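Local coordinates for cell division control protein Cdc48 (Mycobacterium smegmatis, PDB 5E7P) that probably hydrolyses ATP as a tandem AAA-type ATPase of the Cdc48 family and holds ADP in this crystal form, at residues 128-132 against 191-197; 271-275 against 425-429; 294-298 against 327-331. One frame throughout, in Å; residues are numbered along the deposited sequence.

All three contacts are largely buried and gather round one ADP molecule, but join different parts of the chain. Contact 1 lies between helix 127-133 and the turn leading into strand 196-199, dominated by an arginine that hydrogen-bonds one main-chain carbonyl and packs against two others. Its Pro193 touches Ala272 and Gly273 of contact 2, where the phosphate-binding loop meets the start of helix 427-448 through valine methyls, a weak backbone bond and a water. Contact 3 packs the helix and the loop that follow the C-terminal ends of two neighbouring parallel strands, by glycine and apolar contacts; it adjoins contact 1 through Pro295 and a probable Asn194-Asp329 hydrogen bond. Contacts 2 and 3 do not touch.

Contact 1: residues 128-132 against 191-197; sequences ATLRM and VQPNSVV
Val191 opens the path by laying CG1 against the root of the Arg131 side chain, 3.9 Å from CG of that arginine. The next carbonyl, Gln192 O, is 3.5 Å from Arg131 CD; it also accepts a hydrogen bond from the amide of Ser195, closing a type I turn over residues 192-195. Arg131 runs straight out from helix 127-133 through chi1 and chi2 and then bends at chi3 (52°), which swings the guanidinium in beside this turn. Pro193 O lies over one face of that group, 3.5 Å from Arg131 NH1. Ser195 O is met quite differently: it sits at the guanidinium edge, in its plane, and takes a hydrogen bond from Arg131 NH1 of 2.7 Å, bent little at the hydrogen (160°) and approaching the carbonyl almost head-on. The Ser195 hydroxyl faces other partners, accepting a hydrogen bond from Gln192 N and bonding to Ala110 O. Val197 then turns its two methyls to the helix, CG1 3.7 Å from Leu130 CB and CG2 4.0 Å from Arg131 CA. A weak, long ion pair joins Arg131 to Asp293, and the Arg131 side chain also touches Pro295 of helix 294-299. The turn thus lies where a small beta domain, probably the second N-terminal subdomain of Cdc48 proteins, abuts the AAA module, with Pro193 lining the ADP pocket.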
ATOM      1  N   ALA A 128      -9.610   7.316 -16.981  1.00 48.08           N
ATOM      2  CA  ALA A 128      -9.272   6.008 -16.428  1.00 46.89           C
ATOM      3  C   ALA A 128      -7.967   5.486 -17.026  1.00 47.69           C
ATOM      4  O   ALA A 128      -7.158   4.862 -16.337  1.00 46.59           O
ATOM      5  CB  ALA A 128     -10.405   5.020 -16.670  1.00 46.08           C
ATOM      6  N   THR A 129      -7.773   5.743 -18.314  1.00 48.42           N
ATOM      7  CA  THR A 129      -6.549   5.356 -19.002  1.00 46.02           C
ATOM      8  C   THR A 129      -5.366   6.157 -18.470  1.00 43.31           C
ATOM      9  O   THR A 129      -4.281   5.610 -18.265  1.00 42.60           O
ATOM     10  CB  THR A 129      -6.676   5.567 -20.523  1.00 48.31           C
ATOM     11  OG1 THR A 129      -7.729   4.739 -21.032  1.00 50.23           O
ATOM     12  CG2 THR A 129      -5.377   5.214 -21.227  1.00 47.34           C
ATOM     13  N   LEU A 130      -5.585   7.452 -18.248  1.00 40.84           N
ATOM     14  CA  LEU A 130      -4.565   8.327 -17.677  1.00 40.89           C
ATOM     15  C   LEU A 130      -4.087   7.816 -16.323  1.00 41.51           C
ATOM     16  O   LEU A 130      -2.885   7.761 -16.058  1.00 43.21           O
ATOM     17  CB  LEU A 130      -5.098   9.754 -17.516  1.00 40.80           C
ATOM     18  CG  LEU A 130      -5.218  10.634 -18.762  1.00 41.82           C
ATOM     19  CD1 LEU A 130      -5.825  11.983 -18.405  1.00 41.47           C
ATOM     20  CD2 LEU A 130      -3.864  10.812 -19.432  1.00 40.89           C
ATOM     21  N   ARG A 131      -5.036   7.445 -15.470  1.00 40.00           N
ATOM     22  CA  ARG A 131      -4.721   6.966 -14.132  1.00 38.43           C
ATOM     23  C   ARG A 131      -3.965   5.643 -14.186  1.00 37.70           C
ATOM     24  O   ARG A 131      -3.023   5.423 -13.425  1.00 36.46           O
ATOM     25  CB  ARG A 131      -5.999   6.818 -13.309  1.00 36.94           C
ATOM     26  CG  ARG A 131      -5.784   6.295 -11.906  1.00 36.07           C
ATOM     27  CD  ARG A 131      -7.094   6.289 -11.142  1.00 37.79           C
ATOM     28  NE  ARG A 131      -8.151   5.589 -11.870  1.00 37.98           N
ATOM     29  CZ  ARG A 131      -9.450   5.786 -11.671  1.00 39.96           C
ATOM     30  NH1 ARG A 131      -9.858   6.671 -10.769  1.00 41.38           N
ATOM     31  NH2 ARG A 131     -10.343   5.108 -12.377  1.00 40.08           N
ATOM     32  N   MET A 132      -4.380   4.769 -15.094  1.00 38.22           N
ATOM     33  CA  MET A 132      -3.709   3.490 -15.288  1.00 39.27           C
ATOM     34  C   MET A 132      -2.259   3.678 -15.736  1.00 40.77           C
ATOM     35  O   MET A 132      -1.351   3.006 -15.243  1.00 40.01           O
ATOM     36  CB  MET A 132      -4.462   2.653 -16.323  1.00 40.16           C
ATOM     37  CG  MET A 132      -3.830   1.300 -16.609  1.00 40.71           C
ATOM     38  SD  MET A 132      -4.638   0.445 -17.975  1.00 65.23           S
ATOM     39  CE  MET A 132      -6.332   0.407 -17.392  1.00 67.86           C
ATOM     40  N   VAL A 191      -0.100   9.182  -7.954  1.00 33.80           N
ATOM     41  CA  VAL A 191      -1.344   8.696  -8.540  1.00 31.32           C
ATOM     42  C   VAL A 191      -1.739   7.346  -7.950  1.00 30.11           C
ATOM     43  O   VAL A 191      -1.022   6.354  -8.091  1.00 30.99           O
ATOM     44  CB  VAL A 191      -1.256   8.588 -10.073  1.00 29.11           C
ATOM     45  CG1 VAL A 191      -2.579   8.109 -10.645  1.00 25.15           C
ATOM     46  CG2 VAL A 191      -0.859   9.929 -10.681  1.00 28.34           C
ATOM     47  N   GLN A 192      -2.884   7.325  -7.283  1.00 28.07           N
ATOM     48  CA  GLN A 192      -3.392   6.127  -6.634  1.00 26.01           C
ATOM     49  C   GLN A 192      -4.671   5.660  -7.336  1.00 28.91           C
ATOM     50  O   GLN A 192      -5.249   6.405  -8.127  1.00 33.47           O
ATOM     51  CB  GLN A 192      -3.661   6.422  -5.157  1.00 23.35           C
ATOM     52  CG  GLN A 192      -2.427   6.845  -4.386  1.00 23.91           C
ATOM     53  CD  GLN A 192      -1.368   5.756  -4.349  1.00 23.37           C
ATOM     54  OE1 GLN A 192      -1.685   4.576  -4.196  1.00 23.76           O
ATOM     55  NE2 GLN A 192      -0.104   6.146  -4.495  1.00 21.67           N
ATOM     56  N   PRO A 193      -5.107   4.417  -7.071  1.00 26.72           N
ATOM     57  CA  PRO A 193      -6.366   3.954  -7.665  1.00 26.48           C
ATOM     58  C   PRO A 193      -7.570   4.813  -7.263  1.00 30.45           C
ATOM     59  O   PRO A 193      -8.520   4.922  -8.034  1.00 31.19           O
ATOM     60  CB  PRO A 193      -6.515   2.547  -7.096  1.00 22.93           C
ATOM     61  CG  PRO A 193      -5.115   2.100  -6.852  1.00 23.41           C
ATOM     62  CD  PRO A 193      -4.373   3.322  -6.410  1.00 24.56           C
ATOM     63  N   ASN A 194      -7.526   5.412  -6.077  1.00 32.84           N
ATOM     64  CA  ASN A 194      -8.604   6.291  -5.628  1.00 31.98           C
ATOM     65  C   ASN A 194      -8.382   7.747  -6.035  1.00 30.81           C
ATOM     66  O   ASN A 194      -9.075   8.647  -5.565  1.00 31.48           O
ATOM     67  CB  ASN A 194      -8.814   6.179  -4.112  1.00 31.08           C
ATOM     68  CG  ASN A 194      -7.559   6.495  -3.319  1.00 29.73           C
ATOM     69  OD1 ASN A 194      -6.550   6.919  -3.877  1.00 30.79           O
ATOM     70  ND2 ASN A 194      -7.622   6.297  -2.008  1.00 27.48           N
ATOM     71  N   SER A 195      -7.405   7.974  -6.905  1.00 29.81           N
ATOM     72  CA  SER A 195      -7.173   9.303  -7.450  1.00 31.13           C
ATOM     73  C   SER A 195      -7.995   9.477  -8.714  1.00 31.08           C
ATOM     74  O   SER A 195      -8.468   8.501  -9.293  1.00 32.89           O
ATOM     75  CB  SER A 195      -5.691   9.504  -7.776  1.00 33.18           C
ATOM     76  OG  SER A 195      -4.891   9.439  -6.609  1.00 32.65           O
ATOM     77  N   VAL A 196      -8.172  10.723  -9.134  1.00 29.36           N
ATOM     78  CA  VAL A 196      -8.750  11.000 -10.441  1.00 29.13           C
ATOM     79  C   VAL A 196      -7.768  11.827 -11.265  1.00 33.05           C
ATOM     80  O   VAL A 196      -7.208  12.808 -10.779  1.00 36.03           O
ATOM     81  CB  VAL A 196     -10.130  11.701 -10.334  1.00 53.08           C
ATOM     82  CG1 VAL A 196     -10.045  12.969  -9.493  1.00 53.55           C
ATOM     83  CG2 VAL A 196     -10.688  12.003 -11.719  1.00 54.71           C
ATOM     84  N   VAL A 197      -7.534  11.411 -12.503  1.00 35.60           N
ATOM     85  CA  VAL A 197      -6.629  12.137 -13.385  1.00 40.55           C
ATOM     86  C   VAL A 197      -7.385  12.629 -14.609  1.00 47.81           C
ATOM     87  O   VAL A 197      -7.731  11.842 -15.488  1.00 50.72           O
ATOM     88  CB  VAL A 197      -5.447  11.259 -13.829  1.00 37.74           C
ATOM     89  CG1 VAL A 197      -4.465  12.073 -14.658  1.00 38.43           C
ATOM     90  CG2 VAL A 197      -4.753  10.657 -12.619  1.00 35.10           C
TER

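Contact 2: residues 271-275 against 425-429; sequences PAGVG and FVVAD. With ADP (adenosine-5'-diphosphate), chain C.
Val426 packs against the turn 271-274 with its whole side chain. Its CB lies 3.5 Å from Gly273 O. With chi1 at -61°, CG1 is anti to the carbonyl carbon, which leaves CG2 between the backbone N and the carbonyl carbon. CG1 reaches along the turn to Pro271 CB at 4.4 Å and approaches Val274 CA, while CG2 lies near the carbonyl oxygens of Ala272 and Gly273. Gly273 O has a polar partner: Ala428 N donates to it a weak hydrogen bond of 3.3 Å. Ala428 CB lies beside the same oxygen.

Residues 271-275, on the way from strand 265-269 to helix 276-283, form the middle of a P-loop (Walker A motif), which continues into Lys276, and helix 427-448 is placed like the helix of the C-terminal lid that closes over the nucleotide in AAA proteins. The loop makes a type II turn with Gly273 at positive phi (75°). Gly273 N binds ADP O1B at 2.9 Å, and Gly275 N, at the N-cap of the following helix, binds ADP O3B at 2.8 Å. Further bonds from the amides of Lys276, Ala277 and Thr278 hold the same nucleotide.

Val427 spans loop and base. Its CG1 lies by the carbonyl oxygens of Gly273 and Val274 and also meets ADP C8 at 3.6 Å; CG2, anti to the backbone N, packs on the base beside N7. A water donates to Val274 O at 2.8 Å and accepts from Val427 N, which adds a second polar link between the segments. Val426 stands at the N-cap of helix 427-448, and its amide bonds to Asp429 OD2 at 3.1 Å on the anti side, 35° out of the carboxylate plane; Asp429 OD1 accepts a hydrogen bond from the amide of Leu469.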
ATOM      1  N   PRO A 271      -5.121  -4.036  -0.195  1.00 26.74           N
ATOM      2  CA  PRO A 271      -4.044  -3.208  -0.754  1.00 27.72           C
ATOM      3  C   PRO A 271      -4.400  -2.553  -2.090  1.00 28.15           C
ATOM      4  O   PRO A 271      -5.185  -3.096  -2.866  1.00 28.43           O
ATOM      5  CB  PRO A 271      -2.906  -4.212  -0.950  1.00 27.15           C
ATOM      6  CG  PRO A 271      -3.159  -5.256   0.077  1.00 27.05           C
ATOM      7  CD  PRO A 271      -4.648  -5.389   0.147  1.00 26.96           C
ATOM      8  N   ALA A 272      -3.815  -1.390  -2.349  1.00 27.42           N
ATOM      9  CA  ALA A 272      -4.084  -0.656  -3.578  1.00 27.43           C
ATOM     10  C   ALA A 272      -3.624  -1.442  -4.803  1.00 27.07           C
ATOM     11  O   ALA A 272      -2.485  -1.900  -4.862  1.00 26.04           O
ATOM     12  CB  ALA A 272      -3.413   0.717  -3.534  1.00 25.32           C
ATOM     13  N   GLY A 273      -4.518  -1.604  -5.772  1.00 28.43           N
ATOM     14  CA  GLY A 273      -4.190  -2.291  -7.007  1.00 26.18           C
ATOM     15  C   GLY A 273      -4.098  -3.794  -6.854  1.00 25.08           C
ATOM     16  O   GLY A 273      -3.578  -4.483  -7.733  1.00 24.48           O
ATOM     17  N   VAL A 274      -4.598  -4.310  -5.736  1.00 22.33           N
ATOM     18  CA  VAL A 274      -4.565  -5.746  -5.500  1.00 23.91           C
ATOM     19  C   VAL A 274      -5.582  -6.466  -6.389  1.00 26.29           C
ATOM     20  O   VAL A 274      -5.452  -7.661  -6.655  1.00 25.21           O
ATOM     21  CB  VAL A 274      -4.804  -6.092  -4.015  1.00 25.44           C
ATOM     22  CG1 VAL A 274      -6.287  -6.035  -3.685  1.00 27.33           C
ATOM     23  CG2 VAL A 274      -4.234  -7.466  -3.693  1.00 23.73           C
ATOM     24  N   GLY A 275      -6.585  -5.727  -6.859  1.00 27.54           N
ATOM     25  CA  GLY A 275      -7.582  -6.277  -7.760  1.00 26.65           C
ATOM     26  C   GLY A 275      -8.983  -6.324  -7.178  1.00 27.67           C
ATOM     27  O   GLY A 275      -9.753  -7.233  -7.484  1.00 30.18           O
ATOM     28  N   PHE A 425       4.498  -6.860  -4.065  1.00 24.55           N
ATOM     29  CA  PHE A 425       3.895  -6.477  -5.339  1.00 24.82           C
ATOM     30  C   PHE A 425       2.423  -6.874  -5.421  1.00 27.27           C
ATOM     31  O   PHE A 425       1.988  -7.816  -4.763  1.00 26.53           O
ATOM     32  CB  PHE A 425       4.650  -7.115  -6.505  1.00 22.34           C
ATOM     33  CG  PHE A 425       5.806  -6.302  -6.998  1.00 20.20           C
ATOM     34  CD1 PHE A 425       6.856  -5.978  -6.155  1.00 20.59           C
ATOM     35  CD2 PHE A 425       5.856  -5.885  -8.315  1.00 19.14           C
ATOM     36  CE1 PHE A 425       7.927  -5.235  -6.616  1.00 21.78           C
ATOM     37  CE2 PHE A 425       6.923  -5.142  -8.783  1.00 20.78           C
ATOM     38  CZ  PHE A 425       7.961  -4.816  -7.932  1.00 22.44           C
ATOM     39  N   VAL A 426       1.665  -6.143  -6.232  1.00 29.88           N
ATOM     40  CA  VAL A 426       0.285  -6.503  -6.535  1.00 27.69           C
ATOM     41  C   VAL A 426       0.148  -6.682  -8.040  1.00 26.19           C
ATOM     42  O   VAL A 426       1.097  -6.435  -8.784  1.00 27.11           O
ATOM     43  CB  VAL A 426      -0.709  -5.436  -6.048  1.00 27.12           C
ATOM     44  CG1 VAL A 426      -0.613  -5.278  -4.543  1.00 25.41           C
ATOM     45  CG2 VAL A 426      -0.452  -4.109  -6.747  1.00 27.01           C
ATOM     46  N   VAL A 427      -1.027  -7.114  -8.485  1.00 24.87           N
ATOM     47  CA  VAL A 427      -1.248  -7.372  -9.905  1.00 26.55           C
ATOM     48  C   VAL A 427      -1.039  -6.111 -10.751  1.00 28.43           C
ATOM     49  O   VAL A 427      -0.535  -6.182 -11.877  1.00 29.29           O
ATOM     50  CB  VAL A 427      -2.646  -7.999 -10.170  1.00 24.92           C
ATOM     51  CG1 VAL A 427      -3.765  -7.097  -9.651  1.00 25.27           C
ATOM     52  CG2 VAL A 427      -2.830  -8.301 -11.653  1.00 25.09           C
ATOM     53  N   ALA A 428      -1.407  -4.960 -10.192  1.00 27.28           N
ATOM     54  CA  ALA A 428      -1.231  -3.683 -10.874  1.00 28.07           C
ATOM     55  C   ALA A 428       0.242  -3.449 -11.182  1.00 30.79           C
ATOM     56  O   ALA A 428       0.602  -3.047 -12.289  1.00 31.75           O
ATOM     57  CB  ALA A 428      -1.786  -2.547 -10.028  1.00 26.50           C
ATOM     58  N   ASP A 429       1.091  -3.715 -10.193  1.00 31.14           N
ATOM     59  CA  ASP A 429       2.532  -3.563 -10.348  1.00 32.02           C
ATOM     60  C   ASP A 429       3.071  -4.573 -11.351  1.00 31.19           C
ATOM     61  O   ASP A 429       3.868  -4.225 -12.222  1.00 31.47           O
ATOM     62  CB  ASP A 429       3.235  -3.750  -9.004  1.00 34.68           C
ATOM     63  CG  ASP A 429       2.707  -2.817  -7.934  1.00 37.41           C
ATOM     64  OD1 ASP A 429       2.357  -1.664  -8.268  1.00 40.26           O
ATOM     65  OD2 ASP A 429       2.645  -3.237  -6.757  1.00 36.52           O
TER
HETATM   66  PB  ADP C 901      -8.008  -2.262  -6.870  1.00 24.57           P
HETATM   67  O1B ADP C 901      -7.262  -0.994  -6.548  1.00 25.92           O
HETATM   68  O2B ADP C 901      -9.434  -2.044  -7.298  1.00 26.08           O
HETATM   69  O3B ADP C 901      -7.835  -3.370  -5.867  1.00 24.14           O
HETATM   70  PA  ADP C 901      -8.039  -3.076  -9.575  1.00 33.17           P
HETATM   71  O1A ADP C 901      -8.362  -1.754 -10.223  1.00 32.78           O
HETATM   72  O2A ADP C 901      -9.151  -4.062  -9.317  1.00 32.95           O
HETATM   73  O3A ADP C 901      -7.254  -2.751  -8.206  1.00 29.38           O
HETATM   74  O5' ADP C 901      -6.893  -3.763 -10.455  1.00 31.27           O
HETATM   75  C5' ADP C 901      -5.576  -3.233 -10.379  1.00 41.58           C
HETATM   76  C4' ADP C 901      -5.086  -3.071 -11.809  1.00 45.39           C
HETATM   77  O4' ADP C 901      -4.604  -4.327 -12.279  1.00 48.13           O
HETATM   78  C3' ADP C 901      -6.225  -2.638 -12.717  1.00 46.52           C
HETATM   79  O3' ADP C 901      -5.842  -1.475 -13.459  1.00 45.93           O
HETATM   80  C2' ADP C 901      -6.465  -3.800 -13.659  1.00 49.79           C
HETATM   81  O2' ADP C 901      -6.549  -3.327 -15.007  1.00 52.88           O
HETATM   82  C1' ADP C 901      -5.259  -4.706 -13.488  1.00 49.97           C
HETATM   83  N9  ADP C 901      -5.654  -6.130 -13.376  1.00 50.34           N
HETATM   84  C8  ADP C 901      -6.220  -6.714 -12.303  1.00 48.44           C
HETATM   85  N7  ADP C 901      -6.441  -8.034 -12.533  1.00 49.86           N
HETATM   86  C5  ADP C 901      -6.001  -8.309 -13.775  1.00 52.71           C
HETATM   87  C6  ADP C 901      -5.928  -9.501 -14.653  1.00 57.38           C
HETATM   88  N6  ADP C 901      -6.384 -10.705 -14.234  1.00 58.67           N
HETATM   89  N1  ADP C 901      -5.397  -9.351 -15.888  1.00 59.07           N
HETATM   90  C2  ADP C 901      -4.941  -8.163 -16.324  1.00 57.26           C
HETATM   91  N3  ADP C 901      -4.973  -7.043 -15.579  1.00 54.98           N
HETATM   92  C4  ADP C 901      -5.483  -7.049 -14.324  1.00 52.32           C
HETATM   93  O   HOH W   1      -2.843  -8.727  -6.727  1.00 21.29           O

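Contact 3: residues 294-298 against 327-331; sequences GPEVG and DVDAL
Gly294 and Asp327 meet where two neighbouring parallel strands of the AAA core, 289-293 and 321-326, come to their C-terminal ends; strand 321-326 with Asp327 occupies the place of a Walker B motif, though in a divergent form, with Ala326-Asp327 where Asp-Glu is usual. Gly294, without a side chain, brings its CA to 3.6 Å from Asp327 O in a CA-H...O contact that is nearly straight (161° at the hydrogen). At the other end of the helical turn Gly298 CA comes to 3.8 Å from Ala330 O and to 4.3 Å from Leu331 CA.

Apolar contacts lie between these two ends. Ala330 CB points at the helix and rests 3.7 Å from Pro295 CA, while the CD of that proline lies beside Asp327 CB. Val297 sends CG1, anti to its backbone N (chi1 -177°), to Leu331 CD1 at 3.9 Å, the two side chains crossing at a slant; helix 302-319 touches both of them through Arg305.

Polar linkage is indirect: a single water donates to Gly298 O at 3.2 Å and to Ala330 O at 3.3 Å.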
ATOM      1  N   GLY A 294     -15.852   6.255  -8.142  1.00 33.47           N
ATOM      2  CA  GLY A 294     -15.753   7.073  -6.943  1.00 31.96           C
ATOM      3  C   GLY A 294     -14.952   8.360  -7.050  1.00 33.48           C
ATOM      4  O   GLY A 294     -15.443   9.425  -6.669  1.00 33.38           O
ATOM      5  N   PRO A 295     -13.710   8.275  -7.553  1.00 35.60           N
ATOM      6  CA  PRO A 295     -12.894   9.485  -7.698  1.00 37.13           C
ATOM      7  C   PRO A 295     -13.468  10.498  -8.688  1.00 39.37           C
ATOM      8  O   PRO A 295     -13.449  11.692  -8.393  1.00 43.18           O
ATOM      9  CB  PRO A 295     -11.557   8.944  -8.211  1.00 37.09           C
ATOM     10  CG  PRO A 295     -11.503   7.555  -7.703  1.00 35.22           C
ATOM     11  CD  PRO A 295     -12.915   7.055  -7.774  1.00 34.84           C
ATOM     12  N   GLU A 296     -13.955  10.039  -9.838  1.00 39.45           N
ATOM     13  CA  GLU A 296     -14.527  10.948 -10.831  1.00 44.14           C
ATOM     14  C   GLU A 296     -15.758  11.674 -10.296  1.00 42.45           C
ATOM     15  O   GLU A 296     -15.922  12.877 -10.511  1.00 43.15           O
ATOM     16  CB  GLU A 296     -14.877  10.208 -12.123  1.00 50.27           C
ATOM     17  CG  GLU A 296     -13.698   9.982 -13.053  1.00 56.54           C
ATOM     18  CD  GLU A 296     -14.117   9.417 -14.398  1.00 63.19           C
ATOM     19  OE1 GLU A 296     -15.317   9.508 -14.739  1.00 64.56           O
ATOM     20  OE2 GLU A 296     -13.244   8.878 -15.114  1.00 66.01           O
ATOM     21  N   VAL A 297     -16.615  10.940  -9.594  1.00 39.80           N
ATOM     22  CA  VAL A 297     -17.809  11.529  -9.003  1.00 39.16           C
ATOM     23  C   VAL A 297     -17.446  12.444  -7.838  1.00 38.11           C
ATOM     24  O   VAL A 297     -17.984  13.544  -7.716  1.00 40.82           O
ATOM     25  CB  VAL A 297     -18.796  10.453  -8.523  1.00 37.40           C
ATOM     26  CG1 VAL A 297     -20.062  11.102  -7.983  1.00 35.94           C
ATOM     27  CG2 VAL A 297     -19.127   9.503  -9.657  1.00 38.33           C
ATOM     28  N   GLY A 298     -16.523  11.989  -6.996  1.00 33.17           N
ATOM     29  CA  GLY A 298     -16.065  12.774  -5.861  1.00 31.56           C
ATOM     30  C   GLY A 298     -15.456  14.116  -6.239  1.00 32.99           C
ATOM     31  O   GLY A 298     -15.443  15.048  -5.433  1.00 31.53           O
ATOM     32  N   ASP A 327     -13.747   2.466  -5.347  1.00 30.80           N
ATOM     33  CA  ASP A 327     -13.005   3.427  -4.533  1.00 32.85           C
ATOM     34  C   ASP A 327     -13.914   4.526  -3.980  1.00 33.77           C
ATOM     35  O   ASP A 327     -13.776   5.707  -4.310  1.00 33.35           O
ATOM     36  CB  ASP A 327     -11.822   4.003  -5.318  1.00 35.19           C
ATOM     37  CG  ASP A 327     -10.897   2.916  -5.847  1.00 36.47           C
ATOM     38  OD1 ASP A 327     -10.103   2.366  -5.052  1.00 36.02           O
ATOM     39  OD2 ASP A 327     -10.971   2.605  -7.056  1.00 36.31           O
ATOM     40  N   VAL A 328     -14.837   4.105  -3.120  1.00 33.03           N
ATOM     41  CA  VAL A 328     -15.869   4.972  -2.572  1.00 32.64           C
ATOM     42  C   VAL A 328     -15.308   5.940  -1.525  1.00 32.20           C
ATOM     43  O   VAL A 328     -15.982   6.884  -1.113  1.00 33.34           O
ATOM     44  CB  VAL A 328     -17.021   4.122  -1.970  1.00 25.45           C
ATOM     45  CG1 VAL A 328     -16.573   3.452  -0.679  1.00 22.90           C
ATOM     46  CG2 VAL A 328     -18.283   4.962  -1.748  1.00 25.31           C
ATOM     47  N   ASP A 329     -14.065   5.725  -1.104  1.00 30.47           N
ATOM     48  CA  ASP A 329     -13.460   6.606  -0.107  1.00 29.94           C
ATOM     49  C   ASP A 329     -13.180   8.004  -0.665  1.00 28.59           C
ATOM     50  O   ASP A 329     -13.045   8.965   0.089  1.00 29.56           O
ATOM     51  CB  ASP A 329     -12.192   5.989   0.491  1.00 30.99           C
ATOM     52  CG  ASP A 329     -11.202   5.548  -0.567  1.00 30.85           C
ATOM     53  OD1 ASP A 329     -11.638   5.010  -1.607  1.00 29.89           O
ATOM     54  OD2 ASP A 329      -9.986   5.740  -0.354  1.00 31.24           O
ATOM     55  N   ALA A 330     -13.100   8.113  -1.987  1.00 27.36           N
ATOM     56  CA  ALA A 330     -12.956   9.410  -2.637  1.00 25.24           C
ATOM     57  C   ALA A 330     -14.304  10.124  -2.713  1.00 28.82           C
ATOM     58  O   ALA A 330     -14.365  11.353  -2.724  1.00 34.70           O
ATOM     59  CB  ALA A 330     -12.368   9.243  -4.025  1.00 23.95           C
ATOM     60  N   LEU A 331     -15.380   9.344  -2.763  1.00 26.90           N
ATOM     61  CA  LEU A 331     -16.735   9.886  -2.807  1.00 27.41           C
ATOM     62  C   LEU A 331     -17.307  10.112  -1.407  1.00 28.01           C
ATOM     63  O   LEU A 331     -18.003  11.097  -1.165  1.00 28.16           O
ATOM     64  CB  LEU A 331     -17.653   8.958  -3.608  1.00 26.11           C
ATOM     65  CG  LEU A 331     -19.160   9.230  -3.584  1.00 26.30           C
ATOM     66  CD1 LEU A 331     -19.483  10.578  -4.206  1.00 26.04           C
ATOM     67  CD2 LEU A 331     -19.917   8.115  -4.296  1.00 25.86           C
TER
HETATM   68  O   HOH W   2     -15.926  14.204  -2.395  1.00 37.73           O